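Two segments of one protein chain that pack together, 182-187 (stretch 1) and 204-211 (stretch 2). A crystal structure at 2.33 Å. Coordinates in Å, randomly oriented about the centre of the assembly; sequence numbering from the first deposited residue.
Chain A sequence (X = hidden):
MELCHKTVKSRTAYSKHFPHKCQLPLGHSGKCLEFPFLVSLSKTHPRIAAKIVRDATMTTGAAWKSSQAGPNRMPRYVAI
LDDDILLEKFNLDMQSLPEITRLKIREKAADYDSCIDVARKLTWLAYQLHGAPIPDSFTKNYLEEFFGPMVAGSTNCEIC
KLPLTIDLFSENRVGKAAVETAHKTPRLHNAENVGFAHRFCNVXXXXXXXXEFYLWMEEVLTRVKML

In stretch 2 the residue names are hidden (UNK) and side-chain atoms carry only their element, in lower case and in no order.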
ATOM      1  N   ALA A 182       4.245   7.953  11.014  1.00 29.19           N
ATOM      2  CA  ALA A 182       2.991   8.389  10.421  1.00 25.50           C
ATOM      3  C   ALA A 182       2.933   9.899  10.267  1.00 26.48           C
ATOM      4  O   ALA A 182       3.521  10.652  11.065  1.00 29.15           O
ATOM      5  CB  ALA A 182       1.817   7.897  11.255  1.00 20.00           C
ATOM      6  N   HIS A 183       2.207  10.309   9.232  1.00 26.17           N
ATOM      7  CA  HIS A 183       1.833  11.690   8.984  1.00 29.09           C
ATOM      8  C   HIS A 183       0.326  11.827   9.070  1.00 28.60           C
ATOM      9  O   HIS A 183      -0.402  11.290   8.235  1.00 35.58           O
ATOM     10  CB  HIS A 183       2.331  12.123   7.606  1.00 29.96           C
ATOM     11  CG  HIS A 183       3.820  12.122   7.503  1.00 35.69           C
ATOM     12  ND1 HIS A 183       4.551  10.968   7.313  1.00 39.79           N
ATOM     13  CD2 HIS A 183       4.722  13.122   7.636  1.00 33.70           C
ATOM     14  CE1 HIS A 183       5.836  11.261   7.300  1.00 38.07           C
ATOM     15  NE2 HIS A 183       5.969  12.562   7.492  1.00 43.55           N
ATOM     16  N   LYS A 184      -0.135  12.551  10.085  1.00 30.23           N
ATOM     17  CA  LYS A 184      -1.565  12.672  10.360  1.00 30.88           C
ATOM     18  C   LYS A 184      -2.303  13.309   9.192  1.00 34.19           C
ATOM     19  O   LYS A 184      -3.440  12.956   8.899  1.00 35.87           O
ATOM     20  CB  LYS A 184      -1.811  13.492  11.629  1.00 27.20           C
ATOM     21  CG  LYS A 184      -1.305  12.862  12.899  1.00 30.80           C
ATOM     22  CD  LYS A 184      -1.370  13.874  14.056  1.00 31.96           C
ATOM     23  CE  LYS A 184      -0.326  13.549  15.119  1.00 33.10           C
ATOM     24  NZ  LYS A 184      -0.357  14.552  16.227  1.00 44.44           N
ATOM     25  N   THR A 185      -1.654  14.273   8.553  1.00 31.92           N
ATOM     26  CA  THR A 185      -2.178  14.880   7.345  1.00 41.49           C
ATOM     27  C   THR A 185      -1.105  14.687   6.290  1.00 39.58           C
ATOM     28  O   THR A 185       0.066  14.921   6.565  1.00 34.02           O
ATOM     29  CB  THR A 185      -2.480  16.378   7.548  1.00 50.57           C
ATOM     30  OG1 THR A 185      -3.720  16.518   8.247  1.00 56.95           O
ATOM     31  CG2 THR A 185      -2.580  17.107   6.209  1.00 53.13           C
ATOM     32  N   PRO A 186      -1.500  14.225   5.089  1.00 48.71           N
ATOM     33  CA  PRO A 186      -0.554  13.868   4.020  1.00 45.97           C
ATOM     34  C   PRO A 186       0.426  14.997   3.702  1.00 39.66           C
ATOM     35  O   PRO A 186       0.037  16.163   3.732  1.00 38.00           O
ATOM     36  CB  PRO A 186      -1.461  13.646   2.805  1.00 42.32           C
ATOM     37  CG  PRO A 186      -2.808  13.365   3.362  1.00 50.86           C
ATOM     38  CD  PRO A 186      -2.906  14.079   4.665  1.00 49.67           C
ATOM     39  N   ARG A 187       1.672  14.643   3.405  1.00 48.94           N
ATOM     40  CA  ARG A 187       2.635  15.588   2.853  1.00 62.94           C
ATOM     41  C   ARG A 187       2.847  16.808   3.746  1.00 68.59           C
ATOM     42  O   ARG A 187       2.822  17.950   3.281  1.00 77.06           O
ATOM     43  CB  ARG A 187       2.207  16.025   1.444  1.00 70.04           C
ATOM     44  CG  ARG A 187       2.442  14.975   0.365  1.00 80.44           C
ATOM     45  CD  ARG A 187       1.958  15.462  -0.998  1.00 89.38           C
ATOM     46  NE  ARG A 187       2.315  16.861  -1.239  1.00 97.06           N
ATOM     47  CZ  ARG A 187       2.477  17.402  -2.447  1.00 98.03           C
ATOM     48  NH1 ARG A 187       2.800  18.684  -2.559  1.00 96.01           N
ATOM     49  NH2 ARG A 187       2.328  16.664  -3.543  1.00 96.93           N
ATOM     50  N   UNK A 204      -3.227   1.549   5.328  1.00 21.59           N
ATOM     51  CA  UNK A 204      -4.668   1.759   5.143  1.00 28.41           C
ATOM     52  C   UNK A 204      -5.002   3.242   4.960  1.00 26.46           C
ATOM     53  O   UNK A 204      -5.812   3.606   4.107  1.00 24.93           O
ATOM     54  c   UNK A 204      -5.489   1.165   6.321  1.00 18.43           C
ATOM     55  N   UNK A 205      -4.380   4.092   5.775  1.00 24.94           N
ATOM     56  CA  UNK A 205      -4.677   5.517   5.740  1.00 26.66           C
ATOM     57  C   UNK A 205      -4.377   6.127   4.365  1.00 24.20           C
ATOM     58  O   UNK A 205      -5.081   7.036   3.916  1.00 21.39           O
ATOM     59  n   UNK A 205      -3.105   9.791   7.636  1.00 29.11           N
ATOM     60  o   UNK A 205      -2.126   7.868   8.214  1.00 36.04           O
ATOM     61  c   UNK A 205      -3.895   6.237   6.847  1.00 28.30           C
ATOM     62  c   UNK A 205      -4.205   7.710   7.011  1.00 22.22           C
ATOM     63  c   UNK A 205      -3.051   8.470   7.681  1.00 31.88           C
ATOM     64  N   UNK A 206      -3.334   5.628   3.703  1.00 24.93           N
ATOM     65  CA  UNK A 206      -2.984   6.087   2.362  1.00 23.88           C
ATOM     66  C   UNK A 206      -2.808   7.593   2.213  1.00 31.91           C
ATOM     67  O   UNK A 206      -2.032   8.212   2.940  1.00 34.12           O
ATOM     68  N   UNK A 207      -3.536   8.194   1.277  1.00 26.94           N
ATOM     69  CA  UNK A 207      -3.393   9.633   1.024  1.00 33.09           C
ATOM     70  C   UNK A 207      -4.454  10.474   1.728  1.00 33.53           C
ATOM     71  O   UNK A 207      -4.635  11.649   1.413  1.00 40.71           O
ATOM     72  c   UNK A 207      -3.416   9.935  -0.484  1.00 39.68           C
ATOM     73  o   UNK A 207      -5.689   9.125  -0.482  1.00 46.11           O
ATOM     74  n   UNK A 207      -4.780   9.596  -2.487  1.00 55.28           N
ATOM     75  c   UNK A 207      -4.733   9.515  -1.154  1.00 51.47           C
ATOM     76  N   UNK A 208      -5.170   9.868   2.666  1.00 26.56           N
ATOM     77  CA  UNK A 208      -6.189  10.594   3.421  1.00 28.50           C
ATOM     78  C   UNK A 208      -5.631  11.186   4.716  1.00 25.80           C
ATOM     79  O   UNK A 208      -4.700  10.649   5.320  1.00 22.56           O
ATOM     80  n   UNK A 208     -10.657   8.946   0.718  1.00 28.12           N
ATOM     81  c   UNK A 208      -9.463   8.518   2.897  1.00 30.00           C
ATOM     82  c   UNK A 208      -7.391   9.680   3.740  1.00 29.72           C
ATOM     83  c   UNK A 208     -10.189   7.915   1.697  1.00 30.30           C
ATOM     84  c   UNK A 208      -8.149   9.172   2.499  1.00 26.22           C
ATOM     85  N   UNK A 209      -6.205  12.294   5.153  1.00 27.65           N
ATOM     86  CA  UNK A 209      -5.904  12.771   6.492  1.00 27.46           C
ATOM     87  C   UNK A 209      -6.629  11.865   7.476  1.00 28.96           C
ATOM     88  O   UNK A 209      -7.493  11.061   7.092  1.00 30.41           O
ATOM     89  c   UNK A 209      -6.348  14.222   6.677  1.00 30.21           C
ATOM     90  o   UNK A 209      -7.758  14.315   6.794  1.00 40.27           O
ATOM     91  N   UNK A 210      -6.286  12.004   8.746  1.00 28.77           N
ATOM     92  CA  UNK A 210      -6.897  11.204   9.788  1.00 25.68           C
ATOM     93  C   UNK A 210      -8.413  11.389   9.769  1.00 28.38           C
ATOM     94  O   UNK A 210      -9.173  10.404   9.669  1.00 27.59           O
ATOM     95  c   UNK A 210      -4.733   9.684  10.897  1.00 24.51           C
ATOM     96  c   UNK A 210      -5.568  10.487  11.855  1.00 41.31           C
ATOM     97  c   UNK A 210      -6.325  11.595  11.138  1.00 29.01           C
ATOM     98  c   UNK A 210      -4.692  11.073  12.957  1.00 44.38           C
ATOM     99  N   UNK A 211      -8.843  12.649   9.829  1.00 18.50           N
ATOM    100  CA  UNK A 211     -10.268  12.974   9.855  1.00 23.45           C
ATOM    101  C   UNK A 211     -10.996  12.455   8.608  1.00 26.37           C
ATOM    102  O   UNK A 211     -12.091  11.921   8.722  1.00 31.85           O
ATOM    103  o   UNK A 211      -9.709  14.213  12.274  1.00 49.73           O
ATOM    104  o   UNK A 211      -9.865  16.256  11.489  1.00 52.18           O
ATOM    105  c   UNK A 211     -10.493  14.480  10.015  1.00 28.88           C
ATOM    106  c   UNK A 211      -9.984  15.017  11.353  1.00 47.00           C
TER

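Position 204 carries one side-chain carbon and nothing more, on a helix arriving from earlier in the chain. It lies out of reach of stretch 1, and a lone CB means Ala204.

Position 205 has three carbons, the third bearing one oxygen and one nitrogen: an unbranched chain ending in an amide. The direction from CA to CB is toward stretch 1, and the terminal nitrogen lies 3.1 Å from O of His183. This is Gln205. With chi1 and chi2 both t, the extended chain brings NE2 to a hydrogen bond with His183 O, and the same nitrogen donates to the backbone O of position 208 at 2.9 Å.

Position 206 has no side-chain atoms, so it is Gly206. It is the first residue to leave the helix, and its phi of 54° by itself favours glycine; nothing of stretch 1 comes near where a CB would sit.

Position 207 shows two carbons, the second carrying one oxygen and one nitrogen, a shorter amide and hence Asn207. Its side chain stays 5.2 Å or more from stretch 1; the contact comes from the backbone, where O of Asn207 lies 3.2 Å from CG of Pro186.

Position 208 has four carbons in a row ending in nitrogen, which is Lys208. Its CA-to-CB bond points away from stretch 1, while its backbone N closes the type II' turn by bonding to O of Gln205 at 3.1 Å.

Position 209 has one carbon and then one oxygen: Ser209. It occupies the N-cap position, its hydroxyl capping a backbone N just beyond the stretch. Its CB packs 3.8 Å from OG1 of Thr185, and its CA is 3.7 Å from CD of Pro186.

Position 210 has four carbons forked at the second, the pattern of Leu210. Its CD2 rests 3.8 Å from CG of Lys184.

Position 211 has two carbons, the second holding two oxygens, a carboxylate: Asp211. It makes no contact with stretch 1.

The rule here is to hold the end of a strand and the loop after it by their carbonyls. Gln205 NE2 takes His183 O, while the backbone N of Leu210, at the start of the next helix, donates to Lys184 O at 3.0 Å. Ser209 CA adds a CA-H...O contact to that same oxygen at 3.4 Å. Because Gln205 also binds Lys208 O, one amide ties the turn to itself and to its neighbour. The two stretches bury 290 Å², both sides summed, and the two hydrogen bonds sit beside the packing of Pro186 and Leu210.

Stretch 2, residues 204-211: AQGNKSLD
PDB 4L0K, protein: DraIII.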